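Local coordinates for TnpArep for protein (Escherichia coli, PDB 4ER8) that binds hairpin-forming repetitive extragenic palindromes and cleaves and recombines the DNA elements that contain them, acting as a tyrosine transposase on single strands, at residues Y8-W14 and E68-S74; T13-V18 and F98-I103. All blocks are in the same frame, centred on the assembly; numbering follows the deposited sequence.

Contact 1: residues Y8-W14 and E68-S74. With nucleotides of chain B.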
loop_
_atom_site.group_PDB
_atom_site.type_symbol
_atom_site.label_atom_id
_atom_site.label_comp_id
_atom_site.label_asym_id
_atom_site.label_seq_id
_atom_site.Cartn_x
_atom_site.Cartn_y
_atom_site.Cartn_z
ATOM N N TYR A 8 -1.636 9.724 -15.138
ATOM C CA TYR A 8 -1.599 8.472 -15.913
ATOM C C TYR A 8 -0.416 8.436 -16.850
ATOM O O TYR A 8 -0.221 9.338 -17.659
ATOM C CB TYR A 8 -2.873 8.276 -16.739
ATOM C CG TYR A 8 -4.126 7.950 -15.958
ATOM C CD1 TYR A 8 -5.213 8.817 -15.958
ATOM C CD2 TYR A 8 -4.233 6.789 -15.239
ATOM C CE1 TYR A 8 -6.370 8.505 -15.287
ATOM C CE2 TYR A 8 -5.398 6.477 -14.529
ATOM C CZ TYR A 8 -6.448 7.341 -14.553
ATOM O OH TYR A 8 -7.611 7.031 -13.877
ATOM N N ILE A 9 0.391 7.396 -16.724
ATOM C CA ILE A 9 1.517 7.251 -17.633
ATOM C C ILE A 9 1.723 5.785 -17.832
ATOM O O ILE A 9 1.783 5.031 -16.872
ATOM C CB ILE A 9 2.810 8.003 -17.161
ATOM C CG1 ILE A 9 3.874 8.003 -18.282
ATOM C CG2 ILE A 9 3.379 7.390 -15.922
ATOM C CD1 ILE A 9 5.008 9.089 -18.158
ATOM N N LYS A 10 1.802 5.373 -19.090
ATOM C CA LYS A 10 1.928 3.936 -19.371
ATOM C C LYS A 10 3.274 3.405 -18.905
ATOM O O LYS A 10 4.280 4.062 -19.082
ATOM C CB LYS A 10 1.675 3.635 -20.847
ATOM C CG LYS A 10 0.228 3.923 -21.262
ATOM C CD LYS A 10 0.049 3.787 -22.774
ATOM C CE LYS A 10 -1.408 4.003 -23.158
ATOM N NZ LYS A 10 -1.639 3.469 -24.530
ATOM N N GLY A 11 3.257 2.218 -18.298
ATOM C CA GLY A 11 4.434 1.568 -17.722
ATOM C C GLY A 11 4.879 2.123 -16.369
ATOM O O GLY A 11 5.862 1.661 -15.788
ATOM N N GLY A 12 4.125 3.097 -15.858
ATOM C CA GLY A 12 4.535 3.899 -14.720
ATOM C C GLY A 12 4.603 3.193 -13.390
ATOM O O GLY A 12 4.071 2.095 -13.220
ATOM N N THR A 13 5.245 3.864 -12.438
ATOM C CA THR A 13 5.372 3.360 -11.108
ATOM C C THR A 13 4.715 4.381 -10.208
ATOM O O THR A 13 4.856 5.580 -10.444
ATOM C CB THR A 13 6.866 3.171 -10.776
ATOM O OG1 THR A 13 7.378 2.061 -11.557
ATOM C CG2 THR A 13 7.063 2.859 -9.290
ATOM N N TRP A 14 3.984 3.930 -9.192
ATOM C CA TRP A 14 3.316 4.843 -8.291
ATOM C C TRP A 14 3.267 4.316 -6.859
ATOM O O TRP A 14 3.419 3.102 -6.598
ATOM C CB TRP A 14 1.857 5.055 -8.699
ATOM C CG TRP A 14 1.534 5.631 -10.051
ATOM C CD1 TRP A 14 1.212 6.945 -10.332
ATOM C CD2 TRP A 14 1.398 4.921 -11.282
ATOM N NE1 TRP A 14 0.904 7.075 -11.668
ATOM C CE2 TRP A 14 1.024 5.851 -12.267
ATOM C CE3 TRP A 14 1.571 3.595 -11.645
ATOM C CZ2 TRP A 14 0.850 5.497 -13.585
ATOM C CZ3 TRP A 14 1.380 3.236 -12.914
ATOM C CH2 TRP A 14 1.016 4.179 -13.892
ATOM N N GLU A 68 4.015 -2.669 -19.686
ATOM C CA GLU A 68 4.284 -1.678 -20.717
ATOM C C GLU A 68 2.944 -1.377 -21.364
ATOM O O GLU A 68 2.107 -2.259 -21.448
ATOM C CB GLU A 68 5.299 -2.199 -21.739
ATOM C CG GLU A 68 5.951 -1.082 -22.555
ATOM C CD GLU A 68 6.414 0.110 -21.660
ATOM O OE1 GLU A 68 5.592 1.067 -21.457
ATOM O OE2 GLU A 68 7.581 0.068 -21.156
ATOM N N GLY A 69 2.731 -0.135 -21.773
ATOM C CA GLY A 69 1.469 0.268 -22.416
ATOM C C GLY A 69 0.229 0.380 -21.529
ATOM O O GLY A 69 -0.833 0.718 -22.018
ATOM N N ASP A 70 0.369 0.118 -20.231
ATOM C CA ASP A 70 -0.750 0.029 -19.296
ATOM C C ASP A 70 -0.643 1.181 -18.259
ATOM O O ASP A 70 0.360 1.288 -17.546
ATOM C CB ASP A 70 -0.716 -1.338 -18.603
ATOM C CG ASP A 70 -1.974 -1.631 -17.777
ATOM O OD1 ASP A 70 -2.372 -2.818 -17.619
ATOM O OD2 ASP A 70 -2.569 -0.676 -17.254
ATOM N N ASP A 71 -1.667 2.039 -18.189
ATOM C CA ASP A 71 -1.678 3.127 -17.220
ATOM C C ASP A 71 -2.784 2.983 -16.155
ATOM O O ASP A 71 -3.007 3.890 -15.351
ATOM C CB ASP A 71 -1.773 4.492 -17.938
ATOM C CG ASP A 71 -3.082 4.663 -18.770
ATOM O OD1 ASP A 71 -3.963 3.775 -18.723
ATOM O OD2 ASP A 71 -3.231 5.677 -19.494
ATOM N N ASP A 72 -3.457 1.839 -16.116
ATOM C CA ASP A 72 -4.747 1.772 -15.440
ATOM C C ASP A 72 -4.717 1.209 -14.039
ATOM O O ASP A 72 -5.258 0.124 -13.785
ATOM C CB ASP A 72 -5.756 1.031 -16.305
ATOM C CG ASP A 72 -7.161 1.000 -15.695
ATOM O OD1 ASP A 72 -8.067 0.393 -16.337
ATOM O OD2 ASP A 72 -7.364 1.542 -14.568
ATOM N N PHE A 73 -4.123 1.955 -13.107
ATOM C CA PHE A 73 -4.224 1.568 -11.685
ATOM C C PHE A 73 -5.641 1.738 -11.118
ATOM O O PHE A 73 -5.977 1.145 -10.103
ATOM C CB PHE A 73 -3.225 2.341 -10.830
ATOM C CG PHE A 73 -3.290 3.835 -11.030
ATOM C CD1 PHE A 73 -4.254 4.603 -10.350
ATOM C CD2 PHE A 73 -2.409 4.466 -11.910
ATOM C CE1 PHE A 73 -4.334 5.960 -10.544
ATOM C CE2 PHE A 73 -2.493 5.828 -12.124
ATOM C CZ PHE A 73 -3.455 6.587 -11.408
ATOM N N SER A 74 -6.463 2.542 -11.779
ATOM C CA SER A 74 -7.808 2.820 -11.286
ATOM C C SER A 74 -8.632 1.547 -11.171
ATOM O O SER A 74 -9.069 1.142 -10.060
ATOM C CB SER A 74 -8.514 3.855 -12.161
ATOM O OG SER A 74 -8.020 5.163 -11.923
ATOM P P DC B 31 -9.664 6.891 -9.493
ATOM O OP1 DC B 31 -8.281 6.742 -9.936
ATOM O OP2 DC B 31 -10.006 7.465 -8.204
ATOM O "O5'" DC B 31 -10.417 7.709 -10.631
ATOM C "C5'" DC B 31 -10.244 7.466 -12.050
ATOM C "C4'" DC B 31 -10.936 8.570 -12.854
ATOM O "O4'" DC B 31 -12.352 8.448 -12.551
ATOM C "C3'" DC B 31 -10.542 10.020 -12.486
ATOM O "O3'" DC B 31 -10.046 10.524 -13.646
ATOM C "C2'" DC B 31 -11.839 10.737 -12.164
ATOM C "C1'" DC B 31 -12.921 9.726 -12.515
ATOM N N1 DC B 31 -13.891 9.612 -11.437
ATOM C C2 DC B 31 -15.201 10.002 -11.655
ATOM O O2 DC B 31 -15.447 10.425 -12.796
ATOM N N3 DC B 31 -16.086 9.887 -10.621
ATOM C C4 DC B 31 -15.726 9.412 -9.410
ATOM N N4 DC B 31 -16.616 9.288 -8.374
ATOM C C5 DC B 31 -14.375 9.036 -9.190
ATOM C C6 DC B 31 -13.509 9.143 -10.206
#
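In this HUH nuclease fold the segment leading into strand 13-19 passes alongside the turn that starts helix 73-87, and an aromatic cluster of Tyr8, Trp14 and Phe73 joins the two. Tyr8, with the most surface covered, lies beside the backbone of Asp71, its CD2 3.1 Å from Asp71 O at the ring edge. Its ring runs nearly parallel to that of Phe73 (planes at 25°) but is slid so far, with centroids 5.1 Å apart, that the two barely overlap. Phe73 also turns an edge to the face of Trp14, whose five-membered ring lies 4.7 Å from it between centroids at 60°. Helix 73-87 is thereby packed on the sheet. Asp71, the next most covered, sets its CB 3.7 Å from Ile9 C and 3.9 Å from Lys10 CG. Beside it a type II turn from Ile9 to Gly12 presents Gly11 N to Asp70 O (3.1 Å), the one backbone hydrogen bond between the segments. Lys10 lies over the opposing turn, its CD 3.3 Å from Gly69 O and its CA 3.6 Å from Asp70 O in a CA-H...O contact. A CB on Gly11 would clash with Glu68 OE1, and its positive phi also favours glycine. Asp70 OD2 closes an Asx turn on Asp72 N at 2.9 Å, and its other oxygen forms a salt bridge with Arg76. At the far end the contact reaches the bound DNA: Tyr8 OH donates to Ser74 OG at 2.7 Å, and Ser74 OG in turn donates to OP1 of DC31 of chain B at 2.6 Å.

Contact 2: residues T13-V18 and F98-I103. With nucleotides of chain B.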
loop_
_atom_site.group_PDB
_atom_site.type_symbol
_atom_site.label_atom_id
_atom_site.label_comp_id
_atom_site.label_asym_id
_atom_site.label_seq_id
_atom_site.Cartn_x
_atom_site.Cartn_y
_atom_site.Cartn_z
ATOM N N THR A 13 5.245 3.864 -12.438
ATOM C CA THR A 13 5.372 3.360 -11.108
ATOM C C THR A 13 4.715 4.381 -10.208
ATOM O O THR A 13 4.856 5.580 -10.444
ATOM C CB THR A 13 6.866 3.171 -10.776
ATOM O OG1 THR A 13 7.378 2.061 -11.557
ATOM C CG2 THR A 13 7.063 2.859 -9.290
ATOM N N TRP A 14 3.984 3.930 -9.192
ATOM C CA TRP A 14 3.316 4.843 -8.291
ATOM C C TRP A 14 3.267 4.316 -6.859
ATOM O O TRP A 14 3.419 3.102 -6.598
ATOM C CB TRP A 14 1.857 5.055 -8.699
ATOM C CG TRP A 14 1.534 5.631 -10.051
ATOM C CD1 TRP A 14 1.212 6.945 -10.332
ATOM C CD2 TRP A 14 1.398 4.921 -11.282
ATOM N NE1 TRP A 14 0.904 7.075 -11.668
ATOM C CE2 TRP A 14 1.024 5.851 -12.267
ATOM C CE3 TRP A 14 1.571 3.595 -11.645
ATOM C CZ2 TRP A 14 0.850 5.497 -13.585
ATOM C CZ3 TRP A 14 1.380 3.236 -12.914
ATOM C CH2 TRP A 14 1.016 4.179 -13.892
ATOM N N PHE A 15 2.991 5.258 -5.951
ATOM C CA PHE A 15 2.845 5.015 -4.529
ATOM C C PHE A 15 1.388 5.313 -4.207
ATOM O O PHE A 15 0.844 6.297 -4.747
ATOM C CB PHE A 15 3.702 6.012 -3.774
ATOM C CG PHE A 15 3.465 6.008 -2.274
ATOM C CD1 PHE A 15 4.103 5.114 -1.472
ATOM C CD2 PHE A 15 2.569 6.893 -1.694
ATOM C CE1 PHE A 15 3.867 5.104 -0.095
ATOM C CE2 PHE A 15 2.346 6.897 -0.352
ATOM C CZ PHE A 15 3.012 6.019 0.457
ATOM N N PHE A 16 0.773 4.505 -3.334
ATOM C CA PHE A 16 -0.645 4.652 -3.037
ATOM C C PHE A 16 -0.882 4.469 -1.558
ATOM O O PHE A 16 -0.091 3.830 -0.887
ATOM C CB PHE A 16 -1.503 3.615 -3.766
ATOM C CG PHE A 16 -1.361 3.594 -5.252
ATOM C CD1 PHE A 16 -0.625 2.620 -5.865
ATOM C CD2 PHE A 16 -1.992 4.495 -6.032
ATOM C CE1 PHE A 16 -0.539 2.522 -7.251
ATOM C CE2 PHE A 16 -1.891 4.429 -7.454
ATOM C CZ PHE A 16 -1.164 3.433 -8.050
ATOM N N THR A 17 -1.977 5.027 -1.054
ATOM C CA THR A 17 -2.337 4.947 0.359
ATOM C C THR A 17 -3.827 4.722 0.295
ATOM O O THR A 17 -4.582 5.518 -0.331
ATOM C CB THR A 17 -2.049 6.269 1.129
ATOM O OG1 THR A 17 -0.629 6.462 1.284
ATOM C CG2 THR A 17 -2.634 6.210 2.536
ATOM N N VAL A 18 -4.266 3.605 0.876
ATOM C CA VAL A 18 -5.688 3.294 0.931
ATOM C C VAL A 18 -6.051 3.119 2.417
ATOM O O VAL A 18 -5.411 2.351 3.172
ATOM C CB VAL A 18 -5.981 2.062 0.152
ATOM C CG1 VAL A 18 -7.359 1.625 0.393
ATOM C CG2 VAL A 18 -5.707 2.274 -1.354
ATOM N N PHE A 98 -8.459 6.969 -3.188
ATOM C CA PHE A 98 -7.130 6.655 -2.650
ATOM C C PHE A 98 -6.118 7.731 -3.076
ATOM O O PHE A 98 -6.341 8.453 -4.061
ATOM C CB PHE A 98 -6.650 5.294 -3.168
ATOM C CG PHE A 98 -6.621 5.203 -4.664
ATOM C CD1 PHE A 98 -5.473 5.569 -5.381
ATOM C CD2 PHE A 98 -7.735 4.730 -5.383
ATOM C CE1 PHE A 98 -5.440 5.507 -6.782
ATOM C CE2 PHE A 98 -7.695 4.641 -6.791
ATOM C CZ PHE A 98 -6.553 5.059 -7.489
ATOM N N TRP A 99 -4.994 7.805 -2.355
ATOM C CA TRP A 99 -3.935 8.727 -2.666
ATOM C C TRP A 99 -2.978 8.098 -3.658
ATOM O O TRP A 99 -2.598 6.950 -3.492
ATOM C CB TRP A 99 -3.207 9.121 -1.377
ATOM C CG TRP A 99 -1.926 9.900 -1.601
ATOM C CD1 TRP A 99 -0.647 9.398 -1.677
ATOM C CD2 TRP A 99 -1.811 11.308 -1.759
ATOM N NE1 TRP A 99 0.253 10.412 -1.883
ATOM C CE2 TRP A 99 -0.436 11.596 -1.955
ATOM C CE3 TRP A 99 -2.738 12.363 -1.758
ATOM C CZ2 TRP A 99 0.037 12.905 -2.144
ATOM C CZ3 TRP A 99 -2.269 13.668 -1.974
ATOM C CH2 TRP A 99 -0.896 13.924 -2.157
ATOM N N GLU A 100 -2.585 8.865 -4.682
ATOM C CA GLU A 100 -1.695 8.396 -5.756
ATOM C C GLU A 100 -0.568 9.366 -5.972
ATOM O O GLU A 100 -0.788 10.596 -6.093
ATOM C CB GLU A 100 -2.427 8.280 -7.082
ATOM C CG GLU A 100 -1.474 8.174 -8.359
ATOM C CD GLU A 100 -1.157 9.536 -8.993
ATOM O OE1 GLU A 100 0.029 9.953 -9.083
ATOM O OE2 GLU A 100 -2.127 10.210 -9.382
ATOM N N HIS A 101 0.643 8.834 -6.070
ATOM C CA HIS A 101 1.766 9.670 -6.410
ATOM C C HIS A 101 2.742 8.949 -7.319
ATOM O O HIS A 101 3.225 7.828 -7.012
ATOM C CB HIS A 101 2.466 10.209 -5.160
ATOM C CG HIS A 101 3.841 10.752 -5.432
ATOM N ND1 HIS A 101 4.055 12.039 -5.891
ATOM C CD2 HIS A 101 5.064 10.171 -5.336
ATOM C CE1 HIS A 101 5.353 12.224 -6.064
ATOM N NE2 HIS A 101 5.989 11.112 -5.719
ATOM N N ALA A 102 3.025 9.606 -8.436
ATOM C CA ALA A 102 3.880 9.058 -9.473
ATOM C C ALA A 102 5.355 9.191 -9.094
ATOM O O ALA A 102 5.837 10.329 -8.842
ATOM C CB ALA A 102 3.625 9.794 -10.725
ATOM N N ILE A 103 6.074 8.056 -9.108
ATOM C CA ILE A 103 7.515 8.064 -8.871
ATOM C C ILE A 103 8.352 8.158 -10.145
ATOM O O ILE A 103 8.430 7.218 -10.924
ATOM C CB ILE A 103 7.948 6.851 -8.109
ATOM C CG1 ILE A 103 7.390 6.935 -6.704
ATOM C CG2 ILE A 103 9.472 6.781 -8.059
ATOM C CD1 ILE A 103 7.270 5.652 -6.071
ATOM P P DT B 2 -0.457 20.273 -5.287
ATOM O OP1 DT B 2 -1.025 21.553 -4.773
ATOM O OP2 DT B 2 0.611 19.612 -4.510
ATOM O "O5'" DT B 2 -1.690 19.282 -5.418
ATOM C "C5'" DT B 2 -2.998 19.717 -5.696
ATOM C "C4'" DT B 2 -3.843 18.447 -5.620
ATOM O "O4'" DT B 2 -3.036 17.378 -6.192
ATOM C "C3'" DT B 2 -4.213 17.994 -4.207
ATOM O "O3'" DT B 2 -5.430 17.354 -4.287
ATOM C "C2'" DT B 2 -3.186 16.910 -3.956
ATOM C "C1'" DT B 2 -3.013 16.275 -5.328
ATOM N N1 DT B 2 -1.766 15.451 -5.453
ATOM C C2 DT B 2 -1.857 14.094 -5.730
ATOM O O2 DT B 2 -2.891 13.499 -5.924
ATOM N N3 DT B 2 -0.674 13.404 -5.804
ATOM C C4 DT B 2 0.599 13.890 -5.597
ATOM O O4 DT B 2 1.607 13.156 -5.658
ATOM C C5 DT B 2 0.657 15.307 -5.295
ATOM C C7 DT B 2 2.021 15.963 -5.075
ATOM C C6 DT B 2 -0.515 16.005 -5.241
ATOM O "O5'" DG B 1 3.507 19.806 -8.677
ATOM C "C5'" DG B 1 2.377 20.706 -8.872
ATOM C "C4'" DG B 1 1.031 20.013 -8.965
ATOM O "O4'" DG B 1 1.108 18.816 -9.846
ATOM C "C3'" DG B 1 0.526 19.474 -7.629
ATOM O "O3'" DG B 1 0.014 20.501 -6.822
ATOM C "C2'" DG B 1 -0.538 18.508 -8.165
ATOM C "C1'" DG B 1 0.151 17.884 -9.389
ATOM N N9 DG B 1 0.966 16.732 -9.132
ATOM C C8 DG B 1 2.333 16.759 -8.934
ATOM N N7 DG B 1 2.829 15.540 -8.712
ATOM C C5 DG B 1 1.747 14.666 -8.813
ATOM C C6 DG B 1 1.708 13.256 -8.711
ATOM O O6 DG B 1 2.683 12.506 -8.488
ATOM N N1 DG B 1 0.410 12.718 -8.874
ATOM C C2 DG B 1 -0.680 13.523 -9.113
ATOM N N2 DG B 1 -1.842 12.884 -9.223
ATOM N N3 DG B 1 -0.653 14.869 -9.220
ATOM C C4 DG B 1 0.585 15.382 -9.057
ATOM P P DA B 3 -6.672 17.801 -3.412
ATOM O OP1 DA B 3 -7.887 17.308 -4.064
ATOM O OP2 DA B 3 -6.593 19.263 -3.335
ATOM O "O5'" DA B 3 -6.291 17.224 -1.973
ATOM C "C5'" DA B 3 -6.204 15.841 -1.713
ATOM C "C4'" DA B 3 -7.621 15.259 -1.597
ATOM O "O4'" DA B 3 -7.553 13.830 -1.398
ATOM C "C3'" DA B 3 -8.506 15.783 -0.495
ATOM O "O3'" DA B 3 -9.796 15.637 -0.937
ATOM C "C2'" DA B 3 -8.221 14.793 0.627
ATOM C "C1'" DA B 3 -8.124 13.483 -0.166
ATOM N N9 DA B 3 -7.246 12.406 0.302
ATOM C C8 DA B 3 -6.040 12.498 0.940
ATOM N N7 DA B 3 -5.497 11.331 1.194
ATOM C C5 DA B 3 -6.413 10.413 0.701
ATOM C C6 DA B 3 -6.433 8.996 0.667
ATOM N N6 DA B 3 -5.459 8.174 1.156
ATOM N N1 DA B 3 -7.498 8.438 0.061
ATOM C C2 DA B 3 -8.446 9.221 -0.429
ATOM N N3 DA B 3 -8.539 10.542 -0.428
ATOM C C4 DA B 3 -7.476 11.072 0.142
#
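The edge of the central antiparallel sheet of the HUH domain reads the 5' end of the bound DNA here, strand 99-102 pairing with strand 13-19 on one side and with bases on the other. Phe15 and His101 form a hydrogen-bonded pair (Phe15 N to His101 O 2.8 Å, His101 N to Phe15 O 2.9 Å), as do Thr17 and Trp99; Ile103 N to Thr13 O, 3.1 Å, extends the ladder. Trp14, Phe16, Glu100 and Ala102 share the face toward helix 73-87, where Trp14 CD1 meets Ala102 CB at 3.8 Å; Phe98 CE1 packs on Phe16 CD2 at 3.7 Å. On the other face Phe15 CD2 touches Trp99 CD1 at 4.1 Å. Glu100 grips DG1 of chain B, OE1 accepting from N1 (2.8 Å) and OE2 from N2 (2.7 Å), while Ala102 N donates to O6 (2.9 Å). DT2 of chain B lies over a face of Trp99, its N3 bonded to Glu100 O (2.8 Å) and its O4 to His101 ND1 (2.7 Å). The N1, N2 and O6 groups of guanine and the N3 and O4 groups of thymine each meet a complementary group, consistent with base-specific reading of a guanine followed by a thymine.

How the contacts relate
From the N terminus, the loop of contact 1 leads into strand 13-19; Thr13 and Trp14 lie in both first segments, and Trp14 makes contacts in both. The chain then runs through strands 49-55 and 59-65 before 68-74 returns to 8-14, closing a loop of 53 residues. Helix 73-87 follows, and 98-103 comes back to 13-18, closing a second loop of 79 residues. The segments alternate along the chain, so the loops cross. Contact 1 ties the helix start to the entry of the sheet; contact 2 adds 99-102, one of the two edge strands. They meet where Phe73 CB packs on Phe16 CZ (3.6 Å) and Phe73 CD1 on Phe98 CZ (3.7 Å), joining helix, sheet and DNA-binding edge.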